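Local coordinates for SusD-like carbohydrate binding protein (PDB 3LEW), which probably binds carbohydrate at the outer membrane of Bacteroides vulgatus, in the manner of SusD-like proteins, at residues I394-E397 with R398-E401; P290-R293 with D294-E297. All coordinates share one frame; numbering follows the deposited sequence.

Contact 1: I394-E397 with R398-E401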
ATOM      1  N   ILE A 394      15.001  10.018  -3.874  1.00 13.91           N
ATOM      2  CA  ILE A 394      14.154   8.891  -4.295  1.00 13.84           C
ATOM      3  C   ILE A 394      12.954   8.711  -3.349  1.00 13.23           C
ATOM      4  O   ILE A 394      11.812   8.586  -3.785  1.00 13.58           O
ATOM      5  CB  ILE A 394      14.972   7.596  -4.476  1.00 13.46           C
ATOM      6  CG1 ILE A 394      15.982   7.791  -5.589  1.00 14.67           C
ATOM      7  CG2 ILE A 394      14.013   6.383  -4.774  1.00 15.37           C
ATOM      8  CD1 ILE A 394      16.972   6.660  -5.731  1.00 14.95           C
ATOM      9  N   TRP A 395      13.209   8.733  -2.056  1.00 13.08           N
ATOM     10  CA  TRP A 395      12.139   8.633  -1.053  1.00 13.32           C
ATOM     11  C   TRP A 395      11.112   9.778  -1.203  1.00 13.90           C
ATOM     12  O   TRP A 395       9.901   9.558  -0.993  1.00 14.72           O
ATOM     13  CB  TRP A 395      12.720   8.628   0.347  1.00 14.42           C
ATOM     14  CG  TRP A 395      13.601   7.424   0.648  1.00 13.83           C
ATOM     15  CD1 TRP A 395      13.575   6.197   0.031  1.00 15.10           C
ATOM     16  CD2 TRP A 395      14.573   7.332   1.677  1.00 14.97           C
ATOM     17  NE1 TRP A 395      14.503   5.364   0.615  1.00 14.24           N
ATOM     18  CE2 TRP A 395      15.145   6.046   1.606  1.00 14.66           C
ATOM     19  CE3 TRP A 395      15.071   8.241   2.621  1.00 18.63           C
ATOM     20  CZ2 TRP A 395      16.153   5.621   2.491  1.00 17.00           C
ATOM     21  CZ3 TRP A 395      16.092   7.820   3.484  1.00 19.27           C
ATOM     22  CH2 TRP A 395      16.604   6.521   3.414  1.00 17.16           C
ATOM     23  N   LEU A 396      11.580  10.986  -1.522  1.00 14.27           N
ATOM     24  CA  LEU A 396      10.677  12.113  -1.734  0.50 14.42           C
ATOM     25  C   LEU A 396       9.824  11.878  -2.968  1.00 14.58           C
ATOM     26  O   LEU A 396       8.615  12.110  -2.944  1.00 14.95           O
ATOM     27  CB  LEU A 396      11.411  13.450  -1.847  0.50 14.28           C
ATOM     28  CG  LEU A 396      11.764  14.071  -0.492  0.50 15.51           C
ATOM     29  CD1 LEU A 396      12.903  15.066  -0.653  0.50 13.33           C
ATOM     30  CD2 LEU A 396      10.546  14.726   0.123  0.50 15.97           C
ATOM     31  N   GLU A 397      10.443  11.407  -4.034  1.00 15.04           N
ATOM     32  CA  GLU A 397       9.673  11.110  -5.266  1.00 14.78           C
ATOM     33  C   GLU A 397       8.658   9.973  -5.035  1.00 14.15           C
ATOM     34  O   GLU A 397       7.575   9.996  -5.620  1.00 14.04           O
ATOM     35  CB  GLU A 397      10.620  10.854  -6.458  1.00 16.14           C
ATOM     36  CG  GLU A 397       9.957  10.939  -7.812  1.00 16.73           C
ATOM     37  CD  GLU A 397       9.333  12.290  -8.112  1.00 20.00           C
ATOM     38  OE1 GLU A 397       9.952  13.350  -7.868  1.00 21.44           O
ATOM     39  OE2 GLU A 397       8.168  12.265  -8.538  1.00 22.85           O
ATOM     40  N   ARG A 398       8.974   8.974  -4.190  1.00 13.76           N
ATOM     41  CA  ARG A 398       7.954   7.999  -3.780  1.00 13.56           C
ATOM     42  C   ARG A 398       6.727   8.668  -3.127  1.00 12.97           C
ATOM     43  O   ARG A 398       5.614   8.310  -3.440  1.00 13.73           O
ATOM     44  CB  ARG A 398       8.521   6.960  -2.790  1.00 13.59           C
ATOM     45  CG  ARG A 398       9.523   6.021  -3.409  1.00 14.18           C
ATOM     46  CD  ARG A 398      10.139   5.062  -2.355  1.00 14.35           C
ATOM     47  NE  ARG A 398       9.129   4.226  -1.756  1.00 12.77           N
ATOM     48  CZ  ARG A 398       8.701   3.046  -2.211  1.00 16.25           C
ATOM     49  NH1 ARG A 398       9.226   2.487  -3.276  1.00 16.32           N
ATOM     50  NH2 ARG A 398       7.714   2.418  -1.573  1.00 17.92           N
ATOM     51  N   ARG A 399       6.945   9.602  -2.190  1.00 12.41           N
ATOM     52  CA  ARG A 399       5.849  10.301  -1.526  1.00 13.56           C
ATOM     53  C   ARG A 399       5.031  11.091  -2.535  1.00 12.59           C
ATOM     54  O   ARG A 399       3.803  11.147  -2.421  1.00 13.40           O
ATOM     55  CB  ARG A 399       6.404  11.237  -0.441  1.00 13.36           C
ATOM     56  CG  ARG A 399       6.963  10.422   0.769  1.00 14.53           C
ATOM     57  CD  ARG A 399       7.808  11.306   1.642  1.00 16.74           C
ATOM     58  NE  ARG A 399       7.058  12.444   2.152  1.00 15.52           N
ATOM     59  CZ  ARG A 399       7.632  13.491   2.752  1.00 19.88           C
ATOM     60  NH1 ARG A 399       8.952  13.542   2.910  1.00 21.61           N
ATOM     61  NH2 ARG A 399       6.907  14.494   3.209  1.00 19.05           N
ATOM     62  N   LYS A 400       5.716  11.670  -3.496  1.00 12.72           N
ATOM     63  CA  LYS A 400       5.069  12.532  -4.499  1.00 12.98           C
ATOM     64  C   LYS A 400       4.254  11.696  -5.488  1.00 14.28           C
ATOM     65  O   LYS A 400       3.112  12.017  -5.766  1.00 15.55           O
ATOM     66  CB  LYS A 400       6.105  13.357  -5.235  1.00 13.29           C
ATOM     67  CG  LYS A 400       6.766  14.433  -4.392  1.00 13.63           C
ATOM     68  CD  LYS A 400       8.024  14.955  -5.077  1.00 14.35           C
ATOM     69  CE  LYS A 400       7.704  15.711  -6.408  1.00 16.40           C
ATOM     70  NZ  LYS A 400       8.957  15.988  -7.199  1.00 15.44           N
ATOM     71  N   GLU A 401       4.847  10.639  -5.993  1.00 13.42           N
ATOM     72  CA  GLU A 401       4.220   9.813  -7.050  1.00 12.86           C
ATOM     73  C   GLU A 401       3.186   8.841  -6.510  1.00 14.15           C
ATOM     74  O   GLU A 401       2.220   8.529  -7.214  1.00 13.28           O
ATOM     75  CB  GLU A 401       5.310   9.059  -7.830  1.00 13.98           C
ATOM     76  CG  GLU A 401       4.820   8.037  -8.904  1.00 13.70           C
ATOM     77  CD  GLU A 401       4.063   8.644 -10.072  1.00 14.84           C
ATOM     78  OE1 GLU A 401       4.100   9.880 -10.257  1.00 16.54           O
ATOM     79  OE2 GLU A 401       3.431   7.869 -10.833  1.00 15.55           O
TER
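Glu397 OE1 is gripped by two lysines: Lys400 NZ, one helical turn on, forms a salt bridge to it at 2.9 Å, and Lys373 forms a second. The Lys400 ammonium meets this oxygen on its syn side, 19° out of the carboxylate plane, while OE2 is paired with Arg302. Lys400 reaches the acid because its chain folds at chi3 (66°), after CG has passed 3.3 Å from Leu396 O. A methionine in place of Lys400 has no ammonium, and would probably leave Glu397 OE1 to Lys373 and the carboxylate freer to turn. On another side of the helix, Arg399 runs beside one of the two conformers of Leu396, and its guanidinium is salt-bridged to Asp58. Arg398 CD sits at the edge of the Trp395 indole, 4.3 Å from CD1. Four i to i+4 backbone bonds carry the last turns of an alpha-helix, from Arg398 N to Ile394 O through Glu401 N to Glu397 O (2.8 Å). Glu401 shares Arg302 with Glu397 and also pairs with Arg345 and Arg376. Helix 387-401 packs here through Ile394 and Glu401 against helices 346-359 and 365-376, in the SusD-family part of the chain, which is related to TPR helical repeats.

Contact 2: P290-R293 with D294-E297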
ATOM      1  N   PRO A 290      -0.980  20.830   3.238  1.00 12.84           N
ATOM      2  CA  PRO A 290      -0.746  21.867   2.261  1.00 13.57           C
ATOM      3  C   PRO A 290       0.729  21.991   1.891  1.00 13.73           C
ATOM      4  O   PRO A 290       1.049  22.349   0.781  1.00 13.70           O
ATOM      5  CB  PRO A 290      -1.246  23.113   2.962  1.00 13.54           C
ATOM      6  CG  PRO A 290      -2.411  22.595   3.813  1.00 14.31           C
ATOM      7  CD  PRO A 290      -1.912  21.250   4.302  1.00 12.66           C
ATOM      8  N   TYR A 291       1.622  21.701   2.830  1.00 15.26           N
ATOM      9  CA  TYR A 291       3.060  21.711   2.536  1.00 14.90           C
ATOM     10  C   TYR A 291       3.527  20.642   1.530  1.00 16.25           C
ATOM     11  O   TYR A 291       4.591  20.806   0.927  1.00 16.06           O
ATOM     12  CB  TYR A 291       3.886  21.586   3.816  1.00 14.55           C
ATOM     13  CG  TYR A 291       3.739  22.764   4.768  1.00 14.61           C
ATOM     14  CD1 TYR A 291       4.085  24.058   4.373  1.00 16.07           C
ATOM     15  CD2 TYR A 291       3.207  22.583   6.057  1.00 13.21           C
ATOM     16  CE1 TYR A 291       3.964  25.150   5.269  1.00 16.21           C
ATOM     17  CE2 TYR A 291       3.078  23.674   6.952  1.00 14.93           C
ATOM     18  CZ  TYR A 291       3.434  24.939   6.551  1.00 14.71           C
ATOM     19  OH  TYR A 291       3.284  26.006   7.436  1.00 13.85           O
ATOM     20  N   PHE A 292       2.753  19.572   1.346  1.00 15.72           N
ATOM     21  CA  PHE A 292       3.073  18.550   0.342  1.00 16.71           C
ATOM     22  C   PHE A 292       3.100  19.116  -1.081  1.00 16.88           C
ATOM     23  O   PHE A 292       3.893  18.688  -1.895  1.00 16.37           O
ATOM     24  CB  PHE A 292       2.066  17.420   0.464  1.00 16.98           C
ATOM     25  CG  PHE A 292       2.197  16.335  -0.574  1.00 17.02           C
ATOM     26  CD1 PHE A 292       3.220  15.426  -0.495  1.00 15.64           C
ATOM     27  CD2 PHE A 292       1.283  16.242  -1.615  1.00 16.58           C
ATOM     28  CE1 PHE A 292       3.307  14.385  -1.384  1.00 14.28           C
ATOM     29  CE2 PHE A 292       1.378  15.211  -2.535  1.00 16.81           C
ATOM     30  CZ  PHE A 292       2.415  14.305  -2.422  1.00 16.98           C
ATOM     31  N   ARG A 293       2.277  20.126  -1.359  1.00 16.75           N
ATOM     32  CA  ARG A 293       2.227  20.743  -2.681  1.00 16.73           C
ATOM     33  C   ARG A 293       3.561  21.451  -2.995  1.00 17.42           C
ATOM     34  O   ARG A 293       3.977  21.487  -4.143  1.00 16.87           O
ATOM     35  CB  ARG A 293       1.065  21.716  -2.778  1.00 17.34           C
ATOM     36  CG  ARG A 293       0.834  22.320  -4.175  1.00 16.17           C
ATOM     37  CD  ARG A 293      -0.453  23.104  -4.208  1.00 17.79           C
ATOM     38  NE  ARG A 293      -0.872  23.483  -5.560  1.00 21.20           N
ATOM     39  CZ  ARG A 293      -0.337  24.476  -6.271  1.00 23.06           C
ATOM     40  NH1 ARG A 293       0.664  25.211  -5.785  1.00 22.04           N
ATOM     41  NH2 ARG A 293      -0.799  24.737  -7.498  1.00 23.26           N
ATOM     42  N   ASP A 294       4.229  21.981  -1.970  1.00 17.31           N
ATOM     43  CA  ASP A 294       5.539  22.596  -2.147  1.00 18.94           C
ATOM     44  C   ASP A 294       6.684  21.648  -2.518  1.00 18.22           C
ATOM     45  O   ASP A 294       7.789  22.117  -2.856  1.00 19.32           O
ATOM     46  CB  ASP A 294       5.921  23.354  -0.863  1.00 19.82           C
ATOM     47  CG  ASP A 294       5.016  24.528  -0.594  1.00 23.39           C
ATOM     48  OD1 ASP A 294       4.440  25.063  -1.583  1.00 28.00           O
ATOM     49  OD2 ASP A 294       4.909  24.927   0.600  1.00 29.87           O
ATOM     50  N   LEU A 295       6.466  20.345  -2.426  1.00 17.17           N
ATOM     51  CA  LEU A 295       7.439  19.373  -2.884  1.00 17.33           C
ATOM     52  C   LEU A 295       7.529  19.274  -4.400  1.00 17.27           C
ATOM     53  O   LEU A 295       8.471  18.637  -4.894  1.00 17.25           O
ATOM     54  CB  LEU A 295       7.147  17.985  -2.307  1.00 17.24           C
ATOM     55  CG  LEU A 295       7.095  17.842  -0.779  1.00 18.47           C
ATOM     56  CD1 LEU A 295       6.832  16.378  -0.348  1.00 20.02           C
ATOM     57  CD2 LEU A 295       8.392  18.380  -0.159  1.00 18.94           C
ATOM     58  N   PHE A 296       6.572  19.881  -5.127  1.00 16.76           N
ATOM     59  CA  PHE A 296       6.484  19.814  -6.571  1.00 16.69           C
ATOM     60  C   PHE A 296       6.971  21.090  -7.212  1.00 17.97           C
ATOM     61  O   PHE A 296       6.696  22.188  -6.720  1.00 18.61           O
ATOM     62  CB  PHE A 296       5.033  19.547  -7.033  1.00 17.29           C
ATOM     63  CG  PHE A 296       4.462  18.246  -6.532  1.00 15.35           C
ATOM     64  CD1 PHE A 296       3.934  18.138  -5.256  1.00 16.26           C
ATOM     65  CD2 PHE A 296       4.471  17.120  -7.338  1.00 14.58           C
ATOM     66  CE1 PHE A 296       3.453  16.907  -4.778  1.00 14.36           C
ATOM     67  CE2 PHE A 296       3.967  15.937  -6.891  1.00 15.67           C
ATOM     68  CZ  PHE A 296       3.440  15.827  -5.614  1.00 15.71           C
ATOM     69  N   GLU A 297       7.699  20.957  -8.317  1.00 17.84           N
ATOM     70  CA  GLU A 297       8.064  22.109  -9.132  1.00 18.10           C
ATOM     71  C   GLU A 297       6.908  22.537 -10.056  1.00 18.54           C
ATOM     72  O   GLU A 297       6.184  21.721 -10.599  1.00 18.65           O
ATOM     73  CB  GLU A 297       9.305  21.809  -9.993  1.00 17.80           C
ATOM     74  CG  GLU A 297      10.578  21.520  -9.243  1.00 19.56           C
ATOM     75  CD  GLU A 297      10.781  20.036  -8.963  1.00 21.00           C
ATOM     76  OE1 GLU A 297      10.322  19.216  -9.768  1.00 19.05           O
ATOM     77  OE2 GLU A 297      11.380  19.690  -7.924  1.00 25.31           O
TER
HETATM   78  O   HOH W   1       2.013  25.326  -3.007  1.00 29.18           O
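Phe292 and Phe296 form the aromatic core of this stretch of loop, a T-shaped pair in which the edge of Phe296 points into one face of Phe292. The centroids are 5.2 Å apart and the planes stand at 79°. Phe296 CE1 makes the closest approach, 3.5 Å from Phe292 CE2, over the rim of that ring. With chi1 at 176°, the Phe292 ring lies beside its own carbonyl carbon, where the following residues can meet it and Phe296 CE1 comes over its face. Among the aliphatic contacts, Leu295 crosses Phe292 at about a right angle, its CD1 3.7 Å from Phe292 CD1, while Leu295 CB and CG rest on Phe292 O.

The backbone makes successive i to i+3 turns, braced by the Phe pair. Leu295 N bonds to Phe292 O at 3.1 Å, and Phe296 N to Arg293 O at 3.2 Å; Asp294 N to Tyr291 O is weak. Residues 290-295 have helical backbone angles; Phe296 and Glu297 are extended.

Polar side chains meet through water: one molecule donates to Asp294 OD1 at 2.8 Å and accepts from Arg293 NH1 at 3.1 Å, bridging opposite charges that do not touch. Arg293 NE bonds to Leu306 O. Asp294 OD2 lies at the edge of the Tyr291 ring, 4.0 Å from CD1. The Tyr291 hydroxyl bonds to Ala423 O and, weakly, to a pentaethylene glycol probably from the crystallisation liquor.

The loop joins strands 286-288 and 306-309. Phe292 and Phe296 pack on Leu306 of strand 306-309, Pro290 and Arg293 reach Met324 of strand 321-326, and Leu295 leans on helix 387-401.

Overall arrangement
From the N terminus the chain reaches contact 2 first, a run of successive turns in the loop that leads from strand 286-288 to strand 306-309. It then passes through strands 306-309, 321-326 and 341-345 and helices 346-359 and 365-376 before contact 1, at the C-terminal end of helix 387-401. Each contact is local, within one unbroken run of chain, and the two follow in series without nesting or crossing. In space they touch, with centres about 12 Å apart: Lys400 CE packs 3.4 Å from Leu295 O, and Arg399 O lies as near to Phe292 CE1. Together they join the end of a helix in the helical part to the loop beside strands 306-309 and 321-326 of the mixed sheet.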